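Local coordinates for protein induced by osmotic stress (Scheffersomyces stipitis, PDB 5YWN) that binds NADP(H) in a Rossmann-type domain and reduces haloketones, probably as a carbonyl reductase of the extended short-chain dehydrogenase/reductase family, at residues A[4-9]-A[75-80]; A[31-36]-A[50-55]. The protein carries 1 engineered substitution. All blocks are in the same frame, centred on the assembly; numbering follows the deposited sequence.

Contact 1 of 2, residues A[4-9]-A[75-80]. With NAP (NADP nicotinamide-adenine-dinucleotide phosphate), chain B.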
ATOM      1  N   SER A   4       0.168 -15.799  14.920  1.00 26.97           N
ATOM      2  CA  SER A   4       0.872 -14.553  14.820  1.00 29.48           C
ATOM      3  C   SER A   4       1.178 -14.124  13.377  1.00 25.55           C
ATOM      4  O   SER A   4       1.611 -14.889  12.586  1.00 26.26           O
ATOM      5  CB  SER A   4       2.164 -14.592  15.620  1.00 26.21           C
ATOM      6  OG  SER A   4       1.932 -14.317  16.925  1.00 33.51           O
ATOM      7  N   VAL A   5       0.963 -12.866  13.097  1.00 26.58           N
ATOM      8  CA  VAL A   5       1.266 -12.293  11.820  1.00 25.49           C
ATOM      9  C   VAL A   5       2.423 -11.297  11.896  1.00 22.73           C
ATOM     10  O   VAL A   5       2.402 -10.426  12.667  1.00 22.08           O
ATOM     11  CB  VAL A   5       0.023 -11.631  11.201  1.00 22.69           C
ATOM     12  CG1 VAL A   5       0.347 -10.972   9.897  1.00 23.26           C
ATOM     13  CG2 VAL A   5      -1.139 -12.575  11.093  1.00 21.00           C
ATOM     14  N   PHE A   6       3.413 -11.458  11.052  1.00 21.69           N
ATOM     15  CA  PHE A   6       4.500 -10.509  10.959  1.00 22.72           C
ATOM     16  C   PHE A   6       4.237  -9.450   9.881  1.00 22.52           C
ATOM     17  O   PHE A   6       3.874  -9.788   8.781  1.00 22.60           O
ATOM     18  CB  PHE A   6       5.820 -11.198  10.708  1.00 24.88           C
ATOM     19  CG  PHE A   6       6.997 -10.363  11.013  1.00 24.47           C
ATOM     20  CD1 PHE A   6       7.322  -9.300  10.237  1.00 23.62           C
ATOM     21  CD2 PHE A   6       7.765 -10.623  12.113  1.00 26.74           C
ATOM     22  CE1 PHE A   6       8.403  -8.536  10.537  1.00 27.57           C
ATOM     23  CE2 PHE A   6       8.827  -9.856  12.435  1.00 26.93           C
ATOM     24  CZ  PHE A   6       9.159  -8.815  11.644  1.00 29.92           C
ATOM     25  N   VAL A   7       4.384  -8.192  10.231  1.00 19.30           N
ATOM     26  CA  VAL A   7       4.194  -7.100   9.297  1.00 19.32           C
ATOM     27  C   VAL A   7       5.414  -6.188   9.232  1.00 21.01           C
ATOM     28  O   VAL A   7       5.692  -5.483  10.146  1.00 22.59           O
ATOM     29  CB  VAL A   7       2.955  -6.260   9.641  1.00 22.33           C
ATOM     30  CG1 VAL A   7       2.778  -5.125   8.674  1.00 23.22           C
ATOM     31  CG2 VAL A   7       1.701  -7.082   9.777  1.00 20.32           C
ATOM     32  N   SER A   8       6.113  -6.202   8.120  1.00 19.67           N
ATOM     33  CA  SER A   8       7.217  -5.306   7.907  1.00 21.09           C
ATOM     34  C   SER A   8       6.760  -3.854   7.708  1.00 20.82           C
ATOM     35  O   SER A   8       5.718  -3.631   7.231  1.00 21.99           O
ATOM     36  CB  SER A   8       8.102  -5.776   6.771  1.00 23.14           C
ATOM     37  OG  SER A   8       7.540  -5.571   5.542  1.00 23.12           O
ATOM     38  N   GLY A   9       7.582  -2.906   8.082  1.00 17.87           N
ATOM     39  CA  GLY A   9       7.207  -1.513   8.015  1.00 20.66           C
ATOM     40  C   GLY A   9       5.930  -1.133   8.731  1.00 22.35           C
ATOM     41  O   GLY A   9       5.064  -0.582   8.166  1.00 23.31           O
ATOM     42  N   THR A  75       3.431 -17.432  11.759  1.00 24.58           N
ATOM     43  CA  THR A  75       3.248 -18.264  10.596  1.00 21.89           C
ATOM     44  C   THR A  75       2.844 -17.547   9.275  1.00 20.87           C
ATOM     45  O   THR A  75       2.658 -18.167   8.311  1.00 21.83           O
ATOM     46  CB  THR A  75       2.266 -19.375  10.877  1.00 22.08           C
ATOM     47  OG1 THR A  75       0.996 -18.831  11.043  1.00 27.45           O
ATOM     48  CG2 THR A  75       2.660 -20.190  12.099  1.00 21.52           C
ATOM     49  N   ILE A  76       2.655 -16.248   9.340  1.00 21.28           N
ATOM     50  CA  ILE A  76       2.322 -15.372   8.226  1.00 24.81           C
ATOM     51  C   ILE A  76       3.260 -14.162   8.155  1.00 22.48           C
ATOM     52  O   ILE A  76       3.527 -13.558   9.140  1.00 21.91           O
ATOM     53  CB  ILE A  76       0.868 -14.856   8.319  1.00 22.86           C
ATOM     54  CG1 ILE A  76      -0.093 -15.977   8.658  1.00 26.31           C
ATOM     55  CG2 ILE A  76       0.465 -14.092   7.086  1.00 22.49           C
ATOM     56  CD1 ILE A  76      -0.409 -16.889   7.518  1.00 24.12           C
ATOM     57  N   PHE A  77       3.752 -13.837   6.974  1.00 22.55           N
ATOM     58  CA  PHE A  77       4.579 -12.661   6.789  1.00 17.82           C
ATOM     59  C   PHE A  77       3.985 -11.734   5.749  1.00 22.27           C
ATOM     60  O   PHE A  77       3.837 -12.104   4.641  1.00 21.83           O
ATOM     61  CB  PHE A  77       6.001 -13.031   6.430  1.00 18.29           C
ATOM     62  CG  PHE A  77       7.007 -11.930   6.607  1.00 19.88           C
ATOM     63  CD1 PHE A  77       7.021 -10.844   5.786  1.00 21.69           C
ATOM     64  CD2 PHE A  77       7.940 -11.992   7.615  1.00 25.29           C
ATOM     65  CE1 PHE A  77       7.947  -9.848   5.956  1.00 22.88           C
ATOM     66  CE2 PHE A  77       8.854 -10.993   7.810  1.00 22.62           C
ATOM     67  CZ  PHE A  77       8.865  -9.926   6.973  1.00 24.74           C
ATOM     68  N   LEU A  78       3.685 -10.524   6.139  1.00 19.17           N
ATOM     69  CA  LEU A  78       3.290  -9.502   5.212  1.00 19.99           C
ATOM     70  C   LEU A  78       4.410  -8.470   5.049  1.00 20.76           C
ATOM     71  O   LEU A  78       4.685  -7.692   5.930  1.00 22.97           O
ATOM     72  CB  LEU A  78       2.007  -8.892   5.654  1.00 18.76           C
ATOM     73  CG  LEU A  78       0.951  -9.830   6.222  1.00 19.37           C
ATOM     74  CD1 LEU A  78      -0.242  -9.123   6.767  1.00 21.08           C
ATOM     75  CD2 LEU A  78       0.520 -10.825   5.198  1.00 21.10           C
ATOM     76  N   HIS A  79       5.046  -8.509   3.902  1.00 21.35           N
ATOM     77  CA  HIS A  79       6.094  -7.590   3.557  1.00 22.98           C
ATOM     78  C   HIS A  79       5.553  -6.340   2.862  1.00 21.41           C
ATOM     79  O   HIS A  79       5.254  -6.344   1.705  1.00 20.58           O
ATOM     80  CB  HIS A  79       7.114  -8.286   2.687  1.00 20.77           C
ATOM     81  CG  HIS A  79       8.300  -7.444   2.349  1.00 24.53           C
ATOM     82  ND1 HIS A  79       8.851  -6.558   3.225  1.00 23.61           N
ATOM     83  CD2 HIS A  79       9.040  -7.363   1.229  1.00 21.11           C
ATOM     84  CE1 HIS A  79       9.880  -5.974   2.664  1.00 27.09           C
ATOM     85  NE2 HIS A  79      10.019  -6.450   1.456  1.00 22.55           N
ATOM     86  N   THR A  80       5.408  -5.292   3.627  1.00 21.11           N
ATOM     87  CA  THR A  80       4.854  -4.047   3.140  1.00 21.19           C
ATOM     88  C   THR A  80       5.823  -2.858   3.042  1.00 22.76           C
ATOM     89  O   THR A  80       5.588  -1.950   2.331  1.00 22.14           O
ATOM     90  CB  THR A  80       3.634  -3.603   3.978  1.00 25.04           C
ATOM     91  OG1 THR A  80       4.071  -3.018   5.173  1.00 25.25           O
ATOM     92  CG2 THR A  80       2.710  -4.736   4.311  1.00 20.77           C
TER
HETATM   93  PA  NAP B 401       4.373   4.963   3.606  1.00 25.43           P
HETATM   94  O1A NAP B 401       3.151   5.412   4.370  1.00 24.87           O
HETATM   95  O2A NAP B 401       5.561   5.886   3.474  1.00 27.30           O
HETATM   96  O5B NAP B 401       4.883   3.574   4.242  1.00 25.65           O
HETATM   97  C5B NAP B 401       6.227   3.139   4.047  1.00 29.11           C
HETATM   98  C4B NAP B 401       6.748   2.488   5.323  1.00 27.40           C
HETATM   99  O4B NAP B 401       7.831   1.605   5.016  1.00 28.83           O
HETATM  100  C3B NAP B 401       7.258   3.526   6.310  1.00 29.98           C
HETATM  101  O3B NAP B 401       6.510   3.478   7.529  1.00 31.97           O
HETATM  102  C2B NAP B 401       8.716   3.193   6.562  1.00 27.18           C
HETATM  103  O2B NAP B 401       8.941   2.922   7.943  1.00 28.78           O
HETATM  104  C1B NAP B 401       9.025   1.967   5.715  1.00 28.47           C
HETATM  105  N9A NAP B 401      10.108   2.276   4.748  1.00 30.58           N
HETATM  106  C8A NAP B 401      10.027   3.159   3.734  1.00 30.14           C
HETATM  107  N7A NAP B 401      11.194   3.201   3.041  1.00 29.22           N
HETATM  108  C5A NAP B 401      12.045   2.331   3.615  1.00 29.03           C
HETATM  109  C6A NAP B 401      13.437   1.884   3.383  1.00 29.78           C
HETATM  110  N6A NAP B 401      14.177   2.392   2.367  1.00 32.69           N
HETATM  111  N1A NAP B 401      13.946   0.952   4.219  1.00 30.57           N
HETATM  112  C2A NAP B 401      13.230   0.433   5.235  1.00 28.67           C
HETATM  113  N3A NAP B 401      11.962   0.798   5.498  1.00 31.59           N
HETATM  114  C4A NAP B 401      11.324   1.723   4.741  1.00 29.16           C
HETATM  115  O3  NAP B 401       3.910   4.523   2.127  1.00 26.76           O
HETATM  116  PN  NAP B 401       2.455   3.878   1.886  1.00 24.11           P
HETATM  117  O1N NAP B 401       1.679   4.793   0.968  1.00 25.88           O
HETATM  118  O2N NAP B 401       1.879   3.493   3.228  1.00 20.65           O
HETATM  119  O5D NAP B 401       2.797   2.527   1.079  1.00 26.85           O
HETATM  120  C5D NAP B 401       2.764   1.263   1.738  1.00 28.39           C
HETATM  121  C4D NAP B 401       3.177   0.163   0.768  1.00 20.40           C
HETATM  122  O4D NAP B 401       2.120  -0.100  -0.161  1.00 23.84           O
HETATM  123  C3D NAP B 401       4.413   0.549  -0.031  1.00 26.34           C
HETATM  124  O3D NAP B 401       5.501  -0.332   0.262  1.00 24.14           O
HETATM  125  C2D NAP B 401       4.022   0.453  -1.492  1.00 23.48           C
HETATM  126  O2D NAP B 401       4.864  -0.477  -2.182  1.00 26.51           O
HETATM  127  C1D NAP B 401       2.574  -0.011  -1.516  1.00 21.38           C
HETATM  128  N1N NAP B 401       1.752   0.940  -2.271  1.00 21.83           N
HETATM  129  C2N NAP B 401       1.153   1.953  -1.632  1.00 25.77           C
HETATM  130  C3N NAP B 401       0.370   2.867  -2.329  1.00 24.14           C
HETATM  131  C7N NAP B 401      -0.299   3.998  -1.606  1.00 23.03           C
HETATM  132  O7N NAP B 401      -0.769   4.923  -2.247  1.00 23.40           O
HETATM  133  N7N NAP B 401      -0.362   3.962  -0.275  1.00 27.07           N
HETATM  134  C4N NAP B 401       0.213   2.722  -3.700  1.00 21.46           C
HETATM  135  C5N NAP B 401       0.845   1.666  -4.339  1.00 21.80           C
HETATM  136  C6N NAP B 401       1.616   0.781  -3.594  1.00 21.03           C
HETATM  137  P2B NAP B 401       9.352   4.108   8.951  1.00 30.98           P
HETATM  138  O1X NAP B 401      10.126   3.406  10.042  1.00 32.07           O
HETATM  139  O2X NAP B 401      10.179   5.040   8.100  1.00 27.07           O
HETATM  140  O3X NAP B 401       8.028   4.681   9.397  1.00 27.27           O
HETATM  141  O   HOH W   1       4.723  -0.361   5.388  1.00 20.41           O

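Contact 2 of 2, residues A[31-36]-A[50-55]. With NAP (NADP nicotinamide-adenine-dinucleotide phosphate), chain B.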
ATOM      1  N   GLY A  31       5.427  -6.446  14.382  1.00 23.78           N
ATOM      2  CA  GLY A  31       5.779  -5.458  13.417  1.00 22.37           C
ATOM      3  C   GLY A  31       7.238  -5.109  13.366  1.00 25.76           C
ATOM      4  O   GLY A  31       7.848  -5.035  14.360  1.00 26.61           O
ATOM      5  N   SER A  32       7.784  -4.920  12.181  1.00 25.00           N
ATOM      6  CA  SER A  32       9.114  -4.346  12.032  1.00 25.97           C
ATOM      7  C   SER A  32       9.129  -2.809  11.963  1.00 23.68           C
ATOM      8  O   SER A  32       8.343  -2.202  11.311  1.00 23.75           O
ATOM      9  CB  SER A  32       9.936  -4.950  10.903  1.00 25.17           C
ATOM     10  OG  SER A  32       9.650  -4.440   9.677  1.00 25.94           O
ATOM     11  N   VAL A  33      10.065  -2.231  12.657  1.00 24.42           N
ATOM     12  CA  VAL A  33      10.240  -0.811  12.692  1.00 24.68           C
ATOM     13  C   VAL A  33      11.703  -0.429  12.575  1.00 27.64           C
ATOM     14  O   VAL A  33      12.527  -1.168  12.934  1.00 26.08           O
ATOM     15  CB  VAL A  33       9.669  -0.210  13.968  1.00 30.63           C
ATOM     16  CG1 VAL A  33       8.178  -0.351  14.055  1.00 23.82           C
ATOM     17  CG2 VAL A  33      10.364  -0.729  15.198  1.00 27.22           C
ATOM     18  N   ARG A  34      11.987   0.747  12.069  1.00 26.31           N
ATOM     19  CA  ARG A  34      13.349   1.199  11.935  1.00 29.85           C
ATOM     20  C   ARG A  34      13.949   1.805  13.192  1.00 29.54           C
ATOM     21  O   ARG A  34      15.093   2.061  13.223  1.00 33.66           O
ATOM     22  CB  ARG A  34      13.555   2.104  10.716  1.00 26.89           C
ATOM     23  CG  ARG A  34      13.405   1.432   9.375  1.00 27.44           C
ATOM     24  CD  ARG A  34      14.064   2.189   8.258  1.00 28.04           C
ATOM     25  NE  ARG A  34      13.237   3.234   7.731  1.00 29.38           N
ATOM     26  CZ  ARG A  34      13.594   4.086   6.790  1.00 29.19           C
ATOM     27  NH1 ARG A  34      12.751   5.005   6.419  1.00 26.60           N
ATOM     28  NH2 ARG A  34      14.783   4.031   6.248  1.00 25.33           N
ATOM     29  N   SER A  35      13.154   2.040  14.204  1.00 26.60           N
ATOM     30  CA  SER A  35      13.661   2.490  15.469  1.00 29.27           C
ATOM     31  C   SER A  35      12.868   2.002  16.675  1.00 32.94           C
ATOM     32  O   SER A  35      11.707   1.756  16.605  1.00 26.25           O
ATOM     33  CB  SER A  35      13.739   4.004  15.509  1.00 32.27           C
ATOM     34  OG  SER A  35      12.534   4.560  15.907  1.00 33.39           O
ATOM     35  N   GLU A  36      13.537   2.001  17.802  1.00 30.19           N
ATOM     36  CA  GLU A  36      12.928   1.596  19.016  1.00 34.08           C
ATOM     37  C   GLU A  36      11.737   2.472  19.380  1.00 29.93           C
ATOM     38  O   GLU A  36      10.734   1.979  19.671  1.00 28.01           O
ATOM     39  CB  GLU A  36      13.991   1.629  20.102  1.00 32.85           C
ATOM     40  CG  GLU A  36      13.595   1.164  21.453  1.00 35.66           C
ATOM     41  CD  GLU A  36      12.951  -0.192  21.510  1.00 43.06           C
ATOM     42  OE1 GLU A  36      13.439  -1.135  20.934  1.00 39.04           O
ATOM     43  OE2 GLU A  36      11.942  -0.306  22.203  1.00 45.43           O
ATOM     44  N   PHE A  50       0.227  -6.737  20.204  1.00 28.07           N
ATOM     45  CA  PHE A  50       1.179  -6.224  19.282  1.00 32.52           C
ATOM     46  C   PHE A  50       2.586  -6.188  19.850  1.00 30.52           C
ATOM     47  O   PHE A  50       2.816  -5.630  20.873  1.00 34.11           O
ATOM     48  CB  PHE A  50       0.832  -4.812  18.848  1.00 29.91           C
ATOM     49  CG  PHE A  50       1.850  -4.193  17.943  1.00 25.48           C
ATOM     50  CD1 PHE A  50       1.822  -4.431  16.610  1.00 24.26           C
ATOM     51  CD2 PHE A  50       2.831  -3.412  18.434  1.00 26.52           C
ATOM     52  CE1 PHE A  50       2.745  -3.893  15.774  1.00 26.82           C
ATOM     53  CE2 PHE A  50       3.783  -2.873  17.605  1.00 28.67           C
ATOM     54  CZ  PHE A  50       3.732  -3.106  16.268  1.00 27.79           C
ATOM     55  N   SER A  51       3.522  -6.730  19.124  1.00 28.45           N
ATOM     56  CA  SER A  51       4.907  -6.589  19.458  1.00 31.34           C
ATOM     57  C   SER A  51       5.756  -6.183  18.260  1.00 28.73           C
ATOM     58  O   SER A  51       5.314  -6.261  17.186  1.00 26.46           O
ATOM     59  CB  SER A  51       5.437  -7.782  20.213  1.00 33.05           C
ATOM     60  OG  SER A  51       5.311  -8.950  19.525  1.00 36.82           O
ATOM     61  N   TYR A  52       6.940  -5.676  18.511  1.00 27.42           N
ATOM     62  CA  TYR A  52       7.790  -5.160  17.484  1.00 26.18           C
ATOM     63  C   TYR A  52       9.236  -5.624  17.578  1.00 31.95           C
ATOM     64  O   TYR A  52       9.702  -5.986  18.622  1.00 27.49           O
ATOM     65  CB  TYR A  52       7.733  -3.633  17.447  1.00 25.82           C
ATOM     66  CG  TYR A  52       8.297  -2.949  18.662  1.00 29.77           C
ATOM     67  CD1 TYR A  52       7.544  -2.763  19.777  1.00 30.69           C
ATOM     68  CD2 TYR A  52       9.569  -2.515  18.685  1.00 29.87           C
ATOM     69  CE1 TYR A  52       8.054  -2.159  20.874  1.00 30.28           C
ATOM     70  CE2 TYR A  52      10.082  -1.927  19.772  1.00 31.80           C
ATOM     71  CZ  TYR A  52       9.311  -1.750  20.850  1.00 32.21           C
ATOM     72  OH  TYR A  52       9.850  -1.164  21.894  1.00 38.54           O
ATOM     73  N   GLU A  53       9.911  -5.596  16.447  1.00 22.43           N
ATOM     74  CA  GLU A  53      11.332  -5.767  16.377  1.00 28.03           C
ATOM     75  C   GLU A  53      11.929  -4.684  15.507  1.00 27.52           C
ATOM     76  O   GLU A  53      11.357  -4.301  14.527  1.00 26.25           O
ATOM     77  CB  GLU A  53      11.733  -7.135  15.839  1.00 27.64           C
ATOM     78  CG  GLU A  53      11.283  -8.299  16.656  1.00 28.66           C
ATOM     79  CD  GLU A  53      11.879  -8.341  18.036  1.00 34.69           C
ATOM     80  OE1 GLU A  53      12.981  -7.877  18.220  1.00 34.94           O
ATOM     81  OE2 GLU A  53      11.251  -8.846  18.933  1.00 37.00           O
ATOM     82  N   VAL A  54      13.100  -4.237  15.876  1.00 25.64           N
ATOM     83  CA  VAL A  54      13.772  -3.220  15.146  1.00 28.25           C
ATOM     84  C   VAL A  54      14.651  -3.803  14.071  1.00 28.90           C
ATOM     85  O   VAL A  54      15.571  -4.474  14.353  1.00 24.96           O
ATOM     86  CB  VAL A  54      14.640  -2.370  16.064  1.00 31.19           C
ATOM     87  CG1 VAL A  54      15.394  -1.337  15.302  1.00 30.36           C
ATOM     88  CG2 VAL A  54      13.832  -1.726  17.139  1.00 28.44           C
ATOM     89  N   VAL A  55      14.315  -3.501  12.840  1.00 29.77           N
ATOM     90  CA  VAL A  55      15.092  -3.852  11.673  1.00 23.65           C
ATOM     91  C   VAL A  55      15.398  -2.601  10.883  1.00 32.95           C
ATOM     92  O   VAL A  55      14.607  -2.134  10.122  1.00 30.64           O
ATOM     93  CB  VAL A  55      14.355  -4.865  10.799  1.00 27.71           C
ATOM     94  CG1 VAL A  55      15.154  -5.268   9.591  1.00 24.46           C
ATOM     95  CG2 VAL A  55      13.898  -6.048  11.610  1.00 27.14           C
TER
HETATM   96  PA  NAP B 401       4.373   4.963   3.606  1.00 25.43           P
HETATM   97  O1A NAP B 401       3.151   5.412   4.370  1.00 24.87           O
HETATM   98  O2A NAP B 401       5.561   5.886   3.474  1.00 27.30           O
HETATM   99  O5B NAP B 401       4.883   3.574   4.242  1.00 25.65           O
HETATM  100  C5B NAP B 401       6.227   3.139   4.047  1.00 29.11           C
HETATM  101  C4B NAP B 401       6.748   2.488   5.323  1.00 27.40           C
HETATM  102  O4B NAP B 401       7.831   1.605   5.016  1.00 28.83           O
HETATM  103  C3B NAP B 401       7.258   3.526   6.310  1.00 29.98           C
HETATM  104  O3B NAP B 401       6.510   3.478   7.529  1.00 31.97           O
HETATM  105  C2B NAP B 401       8.716   3.193   6.562  1.00 27.18           C
HETATM  106  O2B NAP B 401       8.941   2.922   7.943  1.00 28.78           O
HETATM  107  C1B NAP B 401       9.025   1.967   5.715  1.00 28.47           C
HETATM  108  N9A NAP B 401      10.108   2.276   4.748  1.00 30.58           N
HETATM  109  C8A NAP B 401      10.027   3.159   3.734  1.00 30.14           C
HETATM  110  N7A NAP B 401      11.194   3.201   3.041  1.00 29.22           N
HETATM  111  C5A NAP B 401      12.045   2.331   3.615  1.00 29.03           C
HETATM  112  C6A NAP B 401      13.437   1.884   3.383  1.00 29.78           C
HETATM  113  N6A NAP B 401      14.177   2.392   2.367  1.00 32.69           N
HETATM  114  N1A NAP B 401      13.946   0.952   4.219  1.00 30.57           N
HETATM  115  C2A NAP B 401      13.230   0.433   5.235  1.00 28.67           C
HETATM  116  N3A NAP B 401      11.962   0.798   5.498  1.00 31.59           N
HETATM  117  C4A NAP B 401      11.324   1.723   4.741  1.00 29.16           C
HETATM  118  O3  NAP B 401       3.910   4.523   2.127  1.00 26.76           O
HETATM  119  PN  NAP B 401       2.455   3.878   1.886  1.00 24.11           P
HETATM  120  O1N NAP B 401       1.679   4.793   0.968  1.00 25.88           O
HETATM  121  O2N NAP B 401       1.879   3.493   3.228  1.00 20.65           O
HETATM  122  O5D NAP B 401       2.797   2.527   1.079  1.00 26.85           O
HETATM  123  C5D NAP B 401       2.764   1.263   1.738  1.00 28.39           C
HETATM  124  C4D NAP B 401       3.177   0.163   0.768  1.00 20.40           C
HETATM  125  O4D NAP B 401       2.120  -0.100  -0.161  1.00 23.84           O
HETATM  126  C3D NAP B 401       4.413   0.549  -0.031  1.00 26.34           C
HETATM  127  O3D NAP B 401       5.501  -0.332   0.262  1.00 24.14           O
HETATM  128  C2D NAP B 401       4.022   0.453  -1.492  1.00 23.48           C
HETATM  129  O2D NAP B 401       4.864  -0.477  -2.182  1.00 26.51           O
HETATM  130  C1D NAP B 401       2.574  -0.011  -1.516  1.00 21.38           C
HETATM  131  N1N NAP B 401       1.752   0.940  -2.271  1.00 21.83           N
HETATM  132  C2N NAP B 401       1.153   1.953  -1.632  1.00 25.77           C
HETATM  133  C3N NAP B 401       0.370   2.867  -2.329  1.00 24.14           C
HETATM  134  C7N NAP B 401      -0.299   3.998  -1.606  1.00 23.03           C
HETATM  135  O7N NAP B 401      -0.769   4.923  -2.247  1.00 23.40           O
HETATM  136  N7N NAP B 401      -0.362   3.962  -0.275  1.00 27.07           N
HETATM  137  C4N NAP B 401       0.213   2.722  -3.700  1.00 21.46           C
HETATM  138  C5N NAP B 401       0.845   1.666  -4.339  1.00 21.80           C
HETATM  139  C6N NAP B 401       1.616   0.781  -3.594  1.00 21.03           C
HETATM  140  P2B NAP B 401       9.352   4.108   8.951  1.00 30.98           P
HETATM  141  O1X NAP B 401      10.126   3.406  10.042  1.00 32.07           O
HETATM  142  O2X NAP B 401      10.179   5.040   8.100  1.00 27.07           O
HETATM  143  O3X NAP B 401       8.028   4.681   9.397  1.00 27.27           O
HETATM  144  O   HOH W   2      11.642  -2.378   9.502  1.00 29.75           O

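Contact 1 of 2, residues A[4-9]-A[75-80]
S8 meets H79 and T80 where two parallel central strands run out toward the cofactor. S8 CB packs loosely on F77 CE1 and lies 3.7 Å from H79 ND1, in the plane of the imidazole. OG sits between the backbone N and the carbonyl carbon (chi1 74°), which turns it to the tip of strand 75-79. There OG lies 2.8 Å from H79 ND1, at the ring edge, in a hydrogen bond whose donor is not fixed. The same OG accepts T80 N at 2.9 Å through a bent N-H (134°), and it also bonds A81 N. The imidazole is held at its far nitrogen too, where NE2 bonds T103. T80 OG1 donates to S8 O at 2.7 Å. A water bridges that hydroxyl to G9 O. Behind this cluster the strands pair V5 with I76, F6 with F77 and V7 with L78. L78 N reaches F6 O at 2.7 Å with an almost straight N-H. On one face the F6 and F77 rings lie side by side, nearly parallel but with little overlap, centroids 4.7 Å apart. On the other face L78 CD1 touches V5 CG1 at 3.7 Å and packs near V7 CG2, under helix 13-24. T80 O accepts the O3D hydroxyl of the nicotinamide ribose at 2.6 Å. These are the C-terminal ends of the central strands of a Rossmann sheet, where dinucleotides bind.

Contact 2 of 2, residues A[31-36]-A[50-55]
G31 and V33 pair with Y52 and V54 as the two parallel strands of a beta-alpha-beta unit of the Rossmann fold, joined by helix 36-46. The backbone bonds alternate along the register. G31 N donates to S51 O at 2.8 Å, and E53 N returns to G31 O. V33 N then bonds E53 O, and V55 N closes the ladder on V33 O at 2.9 Å. The apolar contacts gather on V33 CG2, which lies 4.0 Å from Y52 CD2 and 4.1 Å from V54 CG2. F50 CE1 lies 4.0 Å from G31 N, and the ring also packs on L42. The polar side chains find partners beyond the pair. S32 OG bonds G9 N and shares a water with V55 O. E53 OE1 forms a salt bridge with K70 and OE2 a hydrogen bond with H71. S35 OG caps K38 N at the start of the helix. R34 runs beside the cofactor, and the bend at chi3 (-84°) sets NE near adenine N3A. One guanidinium face covers the adenine at C4A, offset toward the group's rim. NH1 donates to phosphate O2X at 3.1 Å, nearly straight (168°). An alanine here would probably leave the 2'-phosphate without this charged partner and uncover part of the adenine. Nearer the backbone, R34 CG touches V55 O at 3.8 Å.

Overall arrangement
Both contacts belong to one parallel sheet, with neighbouring strands 4-7 and 28-33 as the seam between them. V7 O probably accepts S32 N there. Contact 1 lies in the middle of the sheet and is almost wholly buried. Contact 2 holds one of the two outermost strands, 50-54, and is only partly buried. Their chemistry follows their place. Contact 1 has aromatic and aliphatic packing on its two faces and a compact hydrogen-bond network of hydroxyls, imidazole and backbone at its end. Contact 2 carries charged side chains along its margin. Both touch NADP: contact 1 at a hydroxyl of the nicotinamide ribose through backbone, contact 2 at the adenine and 2'-phosphate through a side chain.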